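Local coordinates for glycosyl hydrolase family 26 (Bacteroides ovatus, PDB 4ZXO), which probably hydrolyses internal beta-1,4-mannosidic linkages of galactomannan as an endo-acting beta-mannanase, at residues H262-E274 with I290-R302. Numbering follows the deposited sequence. Where two conformers were deposited one is given.
Sequences HDKPIALTETGLE and IEKYPLSYVLVWR
Ile266 O accepts the backbone N-H of Ser296 at 2.8 Å, a nearly straight bond that starts the pairing of two neighbouring parallel strands in the TIM barrel. Helix 281-290 links them in a right-handed beta-alpha-beta unit. Near the strands' N-terminal ends, a water accepts from Ile266 N and lies within bonding distance of Pro294 O and, in one conformer, Ser296 OG, which also bonds Leu19 O. Further along, Leu268 turns both N and O to the 295-300 strand, bonding Tyr297 O and Leu299 N at 3.0 Å each. A beta bulge then shifts the register by one residue, and Thr271 N reaches Leu299 O at 2.9 Å. Toward the helical layer, Leu268 CD2 touches both Val298 CG2 (3.7 Å) and Ile290 CG2. On the barrel side, Ala267 CB sits over the centre of the Tyr297 ring in a CH-pi contact, 3.5 Å from its centroid; with CG between backbone N and carbonyl carbon (chi1 59°), that ring lies over the methyl. Glu270, also bound by Arg162 and Tyr237, runs alongside Trp301 with its carboxylate 21° from the indole plane. Its OE2 lies 3.5 Å from Trp301 CZ3, while OE1 stands over the ring face, offset toward the rim.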
loop_
_atom_site.group_PDB
_atom_site.type_symbol
_atom_site.label_atom_id
_atom_site.label_comp_id
_atom_site.label_asym_id
_atom_site.label_seq_id
_atom_site.Cartn_x
_atom_site.Cartn_y
_atom_site.Cartn_z
ATOM N N HIS A 262 18.892 -4.167 6.019
ATOM C CA HIS A 262 18.606 -4.978 4.853
ATOM C C HIS A 262 18.637 -4.191 3.543
ATOM O O HIS A 262 18.262 -4.736 2.494
ATOM C CB HIS A 262 17.197 -5.632 5.041
ATOM C CG HIS A 262 17.166 -6.660 6.120
ATOM N ND1 HIS A 262 17.270 -8.008 5.851
ATOM C CD2 HIS A 262 17.174 -6.544 7.468
ATOM C CE1 HIS A 262 17.266 -8.678 6.992
ATOM N NE2 HIS A 262 17.194 -7.814 7.984
ATOM N N ASP A 263 19.036 -2.912 3.611
ATOM C CA ASP A 263 19.056 -2.024 2.427
ATOM C C ASP A 263 17.724 -2.023 1.664
ATOM O O ASP A 263 17.662 -2.309 0.458
ATOM C CB ASP A 263 20.202 -2.385 1.467
ATOM C CG ASP A 263 20.466 -1.313 0.468
ATOM O OD1 ASP A 263 20.159 -0.119 0.732
ATOM O OD2 ASP A 263 21.055 -1.641 -0.588
ATOM N N LYS A 264 16.661 -1.665 2.379
ATOM C CA LYS A 264 15.337 -1.521 1.786
ATOM C C LYS A 264 14.836 -0.153 2.127
ATOM O O LYS A 264 15.043 0.291 3.265
ATOM C CB LYS A 264 14.321 -2.545 2.345
ATOM C CG LYS A 264 14.803 -4.000 2.197
ATOM C CD LYS A 264 14.916 -4.428 0.734
ATOM C CE LYS A 264 15.229 -5.935 0.631
ATOM N NZ LYS A 264 15.580 -6.259 -0.807
ATOM N N PRO A 265 14.116 0.494 1.196
ATOM C CA PRO A 265 13.370 1.717 1.516
ATOM C C PRO A 265 12.209 1.345 2.428
ATOM O O PRO A 265 11.772 0.197 2.430
ATOM C CB PRO A 265 12.878 2.185 0.146
ATOM C CG PRO A 265 12.758 0.971 -0.645
ATOM C CD PRO A 265 13.853 0.039 -0.180
ATOM N N ILE A 266 11.684 2.352 3.112
ATOM C CA ILE A 266 10.633 2.150 4.097
ATOM C C ILE A 266 9.436 3.054 3.800
ATOM O O ILE A 266 9.550 4.078 3.098
ATOM C CB ILE A 266 11.165 2.416 5.523
ATOM C CG1 ILE A 266 11.518 3.896 5.704
ATOM C CG2 ILE A 266 12.356 1.452 5.811
ATOM C CD1 ILE A 266 11.937 4.230 7.138
ATOM N N ALA A 267 8.288 2.674 4.325
ATOM C CA ALA A 267 7.096 3.449 4.090
ATOM C C ALA A 267 6.051 3.224 5.178
ATOM O O ALA A 267 5.970 2.147 5.749
ATOM C CB ALA A 267 6.468 3.089 2.705
ATOM N N LEU A 268 5.248 4.250 5.422
ATOM C CA LEU A 268 4.083 4.102 6.278
ATOM C C LEU A 268 2.917 3.796 5.337
ATOM O O LEU A 268 2.370 4.685 4.694
ATOM C CB LEU A 268 3.888 5.364 7.115
ATOM C CG LEU A 268 2.676 5.420 8.055
ATOM C CD1 LEU A 268 2.528 4.201 9.006
ATOM C CD2 LEU A 268 2.743 6.694 8.866
ATOM N N THR A 269 2.673 2.500 5.134
ATOM C CA THR A 269 1.861 2.043 4.017
ATOM C C THR A 269 0.352 2.199 4.274
ATOM O O THR A 269 -0.426 2.222 3.315
ATOM C CB THR A 269 2.215 0.567 3.638
ATOM O OG1 THR A 269 2.309 -0.235 4.825
ATOM C CG2 THR A 269 3.590 0.583 2.935
ATOM N N GLU A 270 -0.055 2.290 5.542
ATOM C CA GLU A 270 -1.430 2.726 5.883
ATOM C C GLU A 270 -1.349 3.501 7.189
ATOM O O GLU A 270 -0.690 3.055 8.134
ATOM C CB GLU A 270 -2.419 1.579 6.122
ATOM C CG GLU A 270 -2.781 0.777 4.927
ATOM C CD GLU A 270 -3.882 -0.214 5.194
ATOM O OE1 GLU A 270 -4.712 -0.000 6.102
ATOM O OE2 GLU A 270 -3.949 -1.235 4.489
ATOM N N THR A 271 -2.042 4.624 7.286
ATOM C CA THR A 271 -2.257 5.297 8.528
ATOM C C THR A 271 -3.487 6.186 8.380
ATOM O O THR A 271 -4.171 6.198 7.326
ATOM C CB THR A 271 -1.021 6.142 8.954
ATOM O OG1 THR A 271 -1.147 6.534 10.341
ATOM C CG2 THR A 271 -0.843 7.329 8.092
ATOM N N GLY A 272 -3.808 6.882 9.456
ATOM C CA GLY A 272 -4.932 7.811 9.446
ATOM C C GLY A 272 -5.604 7.916 10.775
ATOM O O GLY A 272 -5.345 7.132 11.703
ATOM N N LEU A 273 -6.470 8.929 10.875
ATOM C CA LEU A 273 -7.358 9.136 12.026
ATOM C C LEU A 273 -8.761 9.178 11.478
ATOM O O LEU A 273 -9.095 10.129 10.740
ATOM C CB LEU A 273 -7.032 10.443 12.741
ATOM C CG LEU A 273 -8.060 10.896 13.788
ATOM C CD1 LEU A 273 -8.038 9.878 14.902
ATOM C CD2 LEU A 273 -7.680 12.282 14.325
ATOM N N GLU A 274 -9.560 8.145 11.773
ATOM C CA GLU A 274 -10.870 8.062 11.139
ATOM C C GLU A 274 -11.735 9.333 11.401
ATOM O O GLU A 274 -11.943 9.736 12.574
ATOM C CB GLU A 274 -11.586 6.789 11.614
ATOM C CG GLU A 274 -12.863 6.592 10.878
ATOM C CD GLU A 274 -13.667 5.427 11.383
ATOM O OE1 GLU A 274 -13.615 5.130 12.606
ATOM O OE2 GLU A 274 -14.348 4.786 10.560
ATOM N N ILE A 290 6.372 11.823 11.397
ATOM C CA ILE A 290 6.930 11.193 10.208
ATOM C C ILE A 290 8.147 11.944 9.675
ATOM O O ILE A 290 9.006 11.327 9.054
ATOM C CB ILE A 290 5.891 11.001 9.070
ATOM C CG1 ILE A 290 5.344 12.324 8.562
ATOM C CG2 ILE A 290 4.741 10.098 9.540
ATOM C CD1 ILE A 290 4.435 12.160 7.363
ATOM N N GLU A 291 8.265 13.245 9.950
ATOM C CA GLU A 291 9.383 14.003 9.390
ATOM C C GLU A 291 10.713 13.603 9.976
ATOM O O GLU A 291 11.756 13.981 9.418
ATOM C CB GLU A 291 9.175 15.500 9.571
ATOM C CG GLU A 291 9.290 15.961 11.011
ATOM C CD GLU A 291 8.958 17.445 11.173
ATOM O OE1 GLU A 291 8.853 18.140 10.131
ATOM O OE2 GLU A 291 8.807 17.917 12.321
ATOM N N LYS A 292 10.690 12.819 11.051
ATOM C CA LYS A 292 11.926 12.362 11.695
ATOM C C LYS A 292 12.514 11.101 11.041
ATOM O O LYS A 292 13.566 10.621 11.442
ATOM C CB LYS A 292 11.669 12.076 13.185
ATOM C CG LYS A 292 11.094 13.247 13.996
ATOM C CD LYS A 292 11.130 12.968 15.449
ATOM C CE LYS A 292 10.221 11.859 15.862
ATOM N NZ LYS A 292 10.406 11.609 17.355
ATOM N N TYR A 293 11.828 10.564 10.037
ATOM C CA TYR A 293 12.202 9.257 9.493
ATOM C C TYR A 293 12.258 9.331 7.992
ATOM O O TYR A 293 11.486 10.058 7.385
ATOM C CB TYR A 293 11.183 8.178 9.908
ATOM C CG TYR A 293 11.042 8.062 11.397
ATOM C CD1 TYR A 293 11.961 7.293 12.153
ATOM C CD2 TYR A 293 10.018 8.725 12.077
ATOM C CE1 TYR A 293 11.836 7.196 13.499
ATOM C CE2 TYR A 293 9.936 8.650 13.441
ATOM C CZ TYR A 293 10.800 7.865 14.142
ATOM O OH TYR A 293 10.710 7.770 15.527
ATOM N N PRO A 294 13.142 8.530 7.384
ATOM C CA PRO A 294 13.358 8.596 5.921
ATOM C C PRO A 294 12.307 7.846 5.128
ATOM O O PRO A 294 12.617 6.959 4.346
ATOM C CB PRO A 294 14.744 7.969 5.733
ATOM C CG PRO A 294 14.846 6.962 6.949
ATOM C CD PRO A 294 14.076 7.608 8.078
ATOM N N LEU A 295 11.056 8.197 5.339
ATOM C CA LEU A 295 9.991 7.475 4.670
ATOM C C LEU A 295 9.957 7.795 3.189
ATOM O O LEU A 295 10.057 8.978 2.784
ATOM C CB LEU A 295 8.623 7.860 5.229
ATOM C CG LEU A 295 8.448 7.596 6.717
ATOM C CD1 LEU A 295 6.982 7.909 7.066
ATOM C CD2 LEU A 295 8.722 6.170 7.057
ATOM N N SER A 296 9.712 6.773 2.359
ATOM C CA SER A 296 9.517 7.035 0.932
ATOM C C SER A 296 8.123 7.540 0.637
ATOM O O SER A 296 7.934 8.308 -0.315
ATOM C CB SER A 296 9.758 5.794 0.095
ATOM O OG SER A 296 11.075 5.342 0.276
ATOM N N TYR A 297 7.137 7.063 1.420
ATOM C CA TYR A 297 5.783 7.553 1.263
ATOM C C TYR A 297 4.983 7.273 2.532
ATOM O O TYR A 297 5.412 6.482 3.401
ATOM C CB TYR A 297 5.067 6.958 0.031
ATOM C CG TYR A 297 4.911 5.445 -0.063
ATOM C CD1 TYR A 297 3.728 4.785 0.323
ATOM C CD2 TYR A 297 5.965 4.675 -0.562
ATOM C CE1 TYR A 297 3.612 3.371 0.157
ATOM C CE2 TYR A 297 5.870 3.334 -0.727
ATOM C CZ TYR A 297 4.711 2.674 -0.371
ATOM O OH TYR A 297 4.727 1.297 -0.540
ATOM N N VAL A 298 3.866 7.987 2.662
ATOM C CA VAL A 298 2.905 7.814 3.752
ATOM C C VAL A 298 1.545 7.811 3.105
ATOM O O VAL A 298 1.238 8.740 2.327
ATOM C CB VAL A 298 2.975 8.951 4.830
ATOM C CG1 VAL A 298 2.823 10.312 4.257
ATOM C CG2 VAL A 298 1.886 8.750 5.912
ATOM N N LEU A 299 0.713 6.822 3.422
ATOM C CA LEU A 299 -0.552 6.698 2.727
ATOM C C LEU A 299 -1.670 6.645 3.731
ATOM O O LEU A 299 -1.616 5.865 4.674
ATOM C CB LEU A 299 -0.555 5.413 1.870
ATOM C CG LEU A 299 -1.846 5.296 1.042
ATOM C CD1 LEU A 299 -1.575 5.000 -0.430
ATOM C CD2 LEU A 299 -2.736 4.262 1.666
ATOM N N VAL A 300 -2.689 7.470 3.531
ATOM C CA VAL A 300 -3.868 7.410 4.411
ATOM C C VAL A 300 -5.011 6.701 3.677
ATOM O O VAL A 300 -5.095 6.676 2.415
ATOM C CB VAL A 300 -4.344 8.807 4.885
ATOM C CG1 VAL A 300 -3.213 9.529 5.639
ATOM C CG2 VAL A 300 -4.925 9.631 3.746
ATOM N N TRP A 301 -5.922 6.130 4.470
ATOM C CA TRP A 301 -6.919 5.202 3.928
ATOM C C TRP A 301 -8.080 5.941 3.235
ATOM O O TRP A 301 -8.082 7.171 3.139
ATOM C CB TRP A 301 -7.421 4.265 5.045
ATOM C CG TRP A 301 -8.045 2.981 4.492
ATOM C CD1 TRP A 301 -9.358 2.525 4.666
ATOM C CD2 TRP A 301 -7.410 2.005 3.643
ATOM N NE1 TRP A 301 -9.543 1.341 3.979
ATOM C CE2 TRP A 301 -8.376 1.008 3.338
ATOM C CE3 TRP A 301 -6.107 1.867 3.143
ATOM C CZ2 TRP A 301 -8.056 -0.130 2.578
ATOM C CZ3 TRP A 301 -5.797 0.757 2.358
ATOM C CH2 TRP A 301 -6.780 -0.219 2.079
ATOM N N ARG A 302 -9.003 5.169 2.667
ATOM C CA ARG A 302 -9.997 5.680 1.708
ATOM C C ARG A 302 -11.043 6.597 2.299
ATOM O O ARG A 302 -11.247 6.635 3.505
ATOM C CB ARG A 302 -10.701 4.501 0.995
ATOM C CG ARG A 302 -11.611 3.694 1.902
ATOM C CD ARG A 302 -11.864 2.288 1.354
ATOM N NE ARG A 302 -12.941 1.667 2.155
ATOM C CZ ARG A 302 -14.254 1.761 1.881
ATOM N NH1 ARG A 302 -14.710 2.413 0.775
ATOM N NH2 ARG A 302 -15.126 1.225 2.748
HETATM O O HOH W 1 12.799 5.007 2.502
#